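Putative iron-regulated protein A (Parabacteroides distasonis ATCC 8503, PDB 4ECG) binds calcium and, as an imelysin-like protein, may be a metalloendopeptidase or take part in bacterial iron uptake. Local coordinates at residues A209-M212 and S218-S221; F96-A99 and Q103-P106. All coordinates share one frame; numbering follows the deposited sequence.

Contact 1: residues A209-M212 and S218-S221. With CA (calcium ion), chain C.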
ATOM      1  N   ALA A 209       6.439  10.360  14.154  1.00 54.21           N
ATOM      2  CA  ALA A 209       5.335  11.313  14.161  1.00 57.66           C
ATOM      3  C   ALA A 209       5.816  12.638  14.735  1.00 56.56           C
ATOM      4  O   ALA A 209       5.463  13.711  14.221  1.00 58.02           O
ATOM      5  CB  ALA A 209       4.124  10.795  14.961  1.00 54.60           C
ATOM      6  N   GLU A 210       6.591  12.568  15.806  1.00 58.88           N
ATOM      7  CA  GLU A 210       7.059  13.767  16.465  1.00 60.76           C
ATOM      8  C   GLU A 210       8.083  14.488  15.594  1.00 60.99           C
ATOM      9  O   GLU A 210       8.012  15.709  15.431  1.00 64.26           O
ATOM     10  CB  GLU A 210       7.629  13.447  17.850  1.00 70.85           C
ATOM     11  CG  GLU A 210       6.573  13.079  18.907  1.00 80.47           C
ATOM     12  CD  GLU A 210       5.478  14.155  19.130  1.00 97.15           C
ATOM     13  OE1 GLU A 210       5.803  15.392  19.224  1.00100.74           O
ATOM     14  OE2 GLU A 210       4.279  13.747  19.221  1.00 97.03           O
ATOM     15  N   ALA A 211       9.025  13.753  15.007  1.00 59.24           N
ATOM     16  CA  ALA A 211      10.008  14.384  14.129  1.00 57.61           C
ATOM     17  C   ALA A 211       9.282  15.057  12.979  1.00 58.84           C
ATOM     18  O   ALA A 211       9.633  16.196  12.597  1.00 55.03           O
ATOM     19  CB  ALA A 211      10.990  13.377  13.603  1.00 54.53           C
HETATM   20  N   MSE A 212       8.244  14.404  12.431  1.00 55.42           N
HETATM   21  CA  MSE A 212       7.466  15.102  11.394  1.00 55.61           C
HETATM   22  C   MSE A 212       6.719  16.339  11.923  1.00 61.47           C
HETATM   23  O   MSE A 212       6.731  17.386  11.244  1.00 59.64           O
HETATM   24  CB  MSE A 212       6.547  14.190  10.589  1.00 54.54           C
HETATM   25  CG  MSE A 212       6.999  14.020   9.111  1.00 54.48           C
HETATM   26 SE   MSE A 212       5.596  13.254   8.179  0.75 61.25          SE
HETATM   27  CE  MSE A 212       5.489  14.572   6.822  1.00 62.98           C
ATOM     28  N   SER A 218      15.821  17.853  13.929  1.00 75.89           N
ATOM     29  CA  SER A 218      16.366  17.115  15.072  1.00 77.04           C
ATOM     30  C   SER A 218      16.453  15.616  14.793  1.00 74.27           C
ATOM     31  O   SER A 218      17.315  14.947  15.375  1.00 72.32           O
ATOM     32  CB  SER A 218      15.545  17.376  16.353  1.00 81.51           C
ATOM     33  OG  SER A 218      14.178  17.003  16.192  1.00 82.79           O
ATOM     34  N   ALA A 219      15.561  15.088  13.938  1.00 65.92           N
ATOM     35  CA  ALA A 219      15.586  13.650  13.568  1.00 64.18           C
ATOM     36  C   ALA A 219      15.094  13.388  12.125  1.00 60.97           C
ATOM     37  O   ALA A 219      14.201  14.108  11.588  1.00 59.74           O
ATOM     38  CB  ALA A 219      14.780  12.813  14.576  1.00 60.60           C
ATOM     39  N   TYR A 220      15.699  12.371  11.508  1.00 55.89           N
ATOM     40  CA  TYR A 220      15.291  11.871  10.190  1.00 54.44           C
ATOM     41  C   TYR A 220      15.417  12.891   9.016  1.00 56.66           C
ATOM     42  O   TYR A 220      14.825  12.708   7.958  1.00 50.89           O
ATOM     43  CB  TYR A 220      13.862  11.303  10.276  1.00 55.57           C
ATOM     44  CG  TYR A 220      13.646  10.276  11.392  1.00 56.69           C
ATOM     45  CD1 TYR A 220      14.111   8.980  11.269  1.00 56.87           C
ATOM     46  CD2 TYR A 220      12.985  10.607  12.556  1.00 57.25           C
ATOM     47  CE1 TYR A 220      13.935   8.038  12.279  1.00 55.13           C
ATOM     48  CE2 TYR A 220      12.781   9.676  13.565  1.00 58.19           C
ATOM     49  CZ  TYR A 220      13.272   8.379  13.419  1.00 58.05           C
ATOM     50  OH  TYR A 220      13.074   7.417  14.406  1.00 56.29           O
ATOM     51  N   SER A 221      16.191  13.962   9.194  1.00 59.21           N
ATOM     52  CA  SER A 221      16.457  14.908   8.099  1.00 65.22           C
ATOM     53  C   SER A 221      15.190  15.620   7.608  1.00 61.34           C
ATOM     54  O   SER A 221      15.097  15.992   6.439  1.00 57.11           O
ATOM     55  CB  SER A 221      17.157  14.197   6.901  1.00 66.89           C
ATOM     56  OG  SER A 221      18.421  13.725   7.277  1.00 66.17           O
TER
HETATM   57 CA    CA C 501      15.385  16.716   4.227  1.00 55.07          CA
HETATM   58  O   HOH W   1      17.518  17.277   5.624  1.00 50.37           O
HETATM   59  O   HOH W   2      16.916  17.668   2.748  1.00 50.89           O
HETATM   60  O   HOH W   3      16.395  14.634   3.467  1.00 56.95           O
HETATM   61  O   HOH W   4      14.255  17.167   2.220  1.00 46.71           O
HETATM   62  O   HOH W   5      13.090  15.386   4.311  1.00 47.68           O

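Contact 2: residues F96-A99 and Q103-P106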
ATOM      1  N   PHE A  96       7.166   6.599   3.293  1.00 46.16           N
ATOM      2  CA  PHE A  96       8.315   7.265   3.925  1.00 47.76           C
ATOM      3  C   PHE A  96       8.295   7.033   5.408  1.00 46.78           C
ATOM      4  O   PHE A  96       7.275   6.669   5.951  1.00 48.67           O
ATOM      5  CB  PHE A  96       8.393   8.753   3.620  1.00 45.04           C
ATOM      6  CG  PHE A  96       7.138   9.499   3.852  1.00 45.51           C
ATOM      7  CD1 PHE A  96       6.827   9.980   5.095  1.00 46.96           C
ATOM      8  CD2 PHE A  96       6.258   9.757   2.796  1.00 49.79           C
ATOM      9  CE1 PHE A  96       5.674  10.743   5.300  1.00 48.64           C
ATOM     10  CE2 PHE A  96       5.085  10.482   2.992  1.00 49.81           C
ATOM     11  CZ  PHE A  96       4.798  10.992   4.246  1.00 50.72           C
ATOM     12  N   GLY A  97       9.427   7.260   6.062  1.00 49.72           N
ATOM     13  CA  GLY A  97       9.479   7.087   7.498  1.00 48.02           C
ATOM     14  C   GLY A  97       9.700   5.633   7.844  1.00 45.18           C
ATOM     15  O   GLY A  97      10.557   4.998   7.280  1.00 44.00           O
ATOM     16  N   VAL A  98       8.951   5.096   8.788  1.00 49.49           N
ATOM     17  CA  VAL A  98       9.347   3.825   9.373  1.00 50.11           C
ATOM     18  C   VAL A  98       9.253   2.688   8.331  1.00 48.69           C
ATOM     19  O   VAL A  98      10.125   1.833   8.261  1.00 53.23           O
ATOM     20  CB  VAL A  98       8.535   3.531  10.669  1.00 49.58           C
ATOM     21  CG1 VAL A  98       8.987   2.230  11.336  1.00 48.76           C
ATOM     22  CG2 VAL A  98       8.664   4.652  11.672  1.00 49.42           C
ATOM     23  N   ALA A  99       8.203   2.692   7.515  1.00 50.75           N
ATOM     24  CA  ALA A  99       8.021   1.648   6.508  1.00 51.29           C
ATOM     25  C   ALA A  99       9.292   1.508   5.621  1.00 53.03           C
ATOM     26  O   ALA A  99       9.795   0.405   5.381  1.00 52.12           O
ATOM     27  CB  ALA A  99       6.764   1.894   5.675  1.00 44.47           C
ATOM     28  N   GLN A 103      12.697  -1.126   6.707  1.00 51.03           N
ATOM     29  CA  GLN A 103      12.557  -2.136   5.670  1.00 53.71           C
ATOM     30  C   GLN A 103      11.234  -2.890   5.748  1.00 49.38           C
ATOM     31  O   GLN A 103      11.154  -3.992   5.263  1.00 47.04           O
ATOM     32  CB  GLN A 103      13.690  -3.141   5.774  1.00 57.35           C
ATOM     33  CG  GLN A 103      15.086  -2.540   5.736  1.00 70.84           C
ATOM     34  CD  GLN A 103      15.486  -2.382   4.316  1.00 73.51           C
ATOM     35  OE1 GLN A 103      14.904  -1.544   3.597  1.00 71.72           O
ATOM     36  NE2 GLN A 103      16.402  -3.256   3.857  1.00 62.15           N
ATOM     37  N   LEU A 104      10.191  -2.278   6.310  1.00 48.96           N
ATOM     38  CA  LEU A 104       9.008  -3.037   6.629  1.00 51.29           C
ATOM     39  C   LEU A 104       8.098  -3.257   5.408  1.00 46.48           C
ATOM     40  O   LEU A 104       7.399  -4.243   5.360  1.00 48.54           O
ATOM     41  CB  LEU A 104       8.280  -2.445   7.821  1.00 48.10           C
ATOM     42  CG  LEU A 104       9.061  -2.327   9.133  1.00 46.39           C
ATOM     43  CD1 LEU A 104       8.246  -1.457  10.072  1.00 48.73           C
ATOM     44  CD2 LEU A 104       9.423  -3.656   9.773  1.00 44.12           C
ATOM     45  N   ASP A 105       8.139  -2.392   4.410  1.00 48.67           N
ATOM     46  CA  ASP A 105       7.372  -2.608   3.157  1.00 47.76           C
ATOM     47  C   ASP A 105       7.784  -3.953   2.508  1.00 47.48           C
ATOM     48  O   ASP A 105       6.961  -4.844   2.322  1.00 45.73           O
ATOM     49  CB  ASP A 105       7.589  -1.389   2.224  1.00 50.35           C
ATOM     50  CG  ASP A 105       6.914  -1.521   0.850  1.00 53.89           C
ATOM     51  OD1 ASP A 105       5.890  -2.219   0.692  1.00 57.13           O
ATOM     52  OD2 ASP A 105       7.389  -0.851  -0.097  1.00 59.47           O
ATOM     53  N   PRO A 106       9.082  -4.168   2.232  1.00 49.52           N
ATOM     54  CA  PRO A 106       9.360  -5.492   1.686  1.00 46.58           C
ATOM     55  C   PRO A 106       9.230  -6.639   2.684  1.00 45.32           C
ATOM     56  O   PRO A 106       8.933  -7.761   2.290  1.00 44.58           O
ATOM     57  CB  PRO A 106      10.819  -5.355   1.183  1.00 48.86           C
ATOM     58  CG  PRO A 106      11.374  -4.250   1.987  1.00 50.33           C
ATOM     59  CD  PRO A 106      10.228  -3.281   2.024  1.00 49.81           C
TER

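Contact 1: residues A209-M212 and S218-S221
The methyl group of Ala211, on the short helix 208-214, is where the helix meets the loop that follows it. Its CB lies 3.6 Å from Tyr220 CD2, close to the plane of the ring, so the methyl abuts the ring edge and does not sit over a face. The same CB is 4.0 Å from Ala219 CB and 3.9 Å from Ala219 O, so one methyl, one carbonyl oxygen and one ring edge gather round this single carbon. No hydrogen bond links the two segments; this is van der Waals packing on a small scale, with about 101 Å² buried in all.

Backbone and side-chain torsions together bring the ring here. Tyr220 has positive phi, 62°, and CG stands anti to its carbonyl carbon (chi1 -52°), which lays the CD2 edge against the Ala211 methyl. Beyond the contact, Tyr220 OH hydrogen-bonds Ser206 O and the ring meets that of Tyr208 with the planes at about 60°, so Ser206 and Tyr208 hold the tyrosine from outside the contact.

The other side is quite different. Ser218 and Ser221 are exposed, and the loop, having left helix 208-214 some residues earlier, runs on to a calcium ion. Ser221 uses its backbone carbonyl, with O 2.4 Å from the metal, while its hydroxyl plays no part in the coordination. Five waters bind the same ion, at 2.3 to 2.6 Å, and Gln227 OE1 supplies the other protein ligand. A helix packed by one alanine against a returning loop thus passes into a largely hydrated, surface calcium site, bound by a loop carbonyl and a glutamine side chain of helix 225-233.

Contact 2: residues F96-A99 and Q103-P106
Val98 and Leu104 lie side by side and point the same way across a Schellman motif, the turn that ends helix 98-101 and leads directly into helix 104-109. Their branches meet through one methyl each, Val98 CG1 standing 4.0 Å from Leu104 CD1. In Val98 the touching methyl is anti to the backbone N (chi1 -177°), which turns it toward the leucine, whereas CG2 takes the place beside the N. Both side chains also pack on helix 171-196: Val98 on Trp195, and Leu104 on Leu191 and Asp187. The aliphatic pair therefore joins the turn to helix 171-196.

Ala99 adds little through its methyl; its carbonyl does the work. Ala99 O takes the hydrogen bond from Leu104 N that defines the motif, and Gln103 N returns to Asp100 O inside it. Gln103 is the residue with positive phi (67°), which swings the chain out of the first helix, and it is also the N-cap of the next. Its CB points away from segment 96-99. At the opposite end of the first helix, Gly97 is the N-cap; its backbone takes a shape that would jam a CB against the carbonyl O of Phe96.

Asp105 starts beside the contact, but its carboxylate leads away, ending about 4 Å from a bound calcium ion and about 5 Å from the side chains of Glu92 and Asp109, which bind a calcium ion. Its main-chain nitrogen looks the other way, to the turn. There, Ala99 O is shared by two donors: Leu104 N at 2.9 Å, tilted 15° from the carbonyl plane, and, more weakly, Asp105 N at 3.4 Å.

Overall arrangement
Coming from the N terminus, the chain leaves helix 71-89 and makes contact 2 first, which closes a very short loop between helices 98-101 and 104-109. It then runs through the long helix 171-196, against which contact 2 packs, before reaching helix 208-214. Contact 1 closes the second loop, between that helix and the calcium-binding turn ahead of helix 225-233. The two loops follow one another without nesting or crossing. They do meet in space: with centres about 15 Å apart, they touch where Met212 SE lies 3.8 Å from Phe96 CE1, tying the loop before helix 98-101 to helix 208-214.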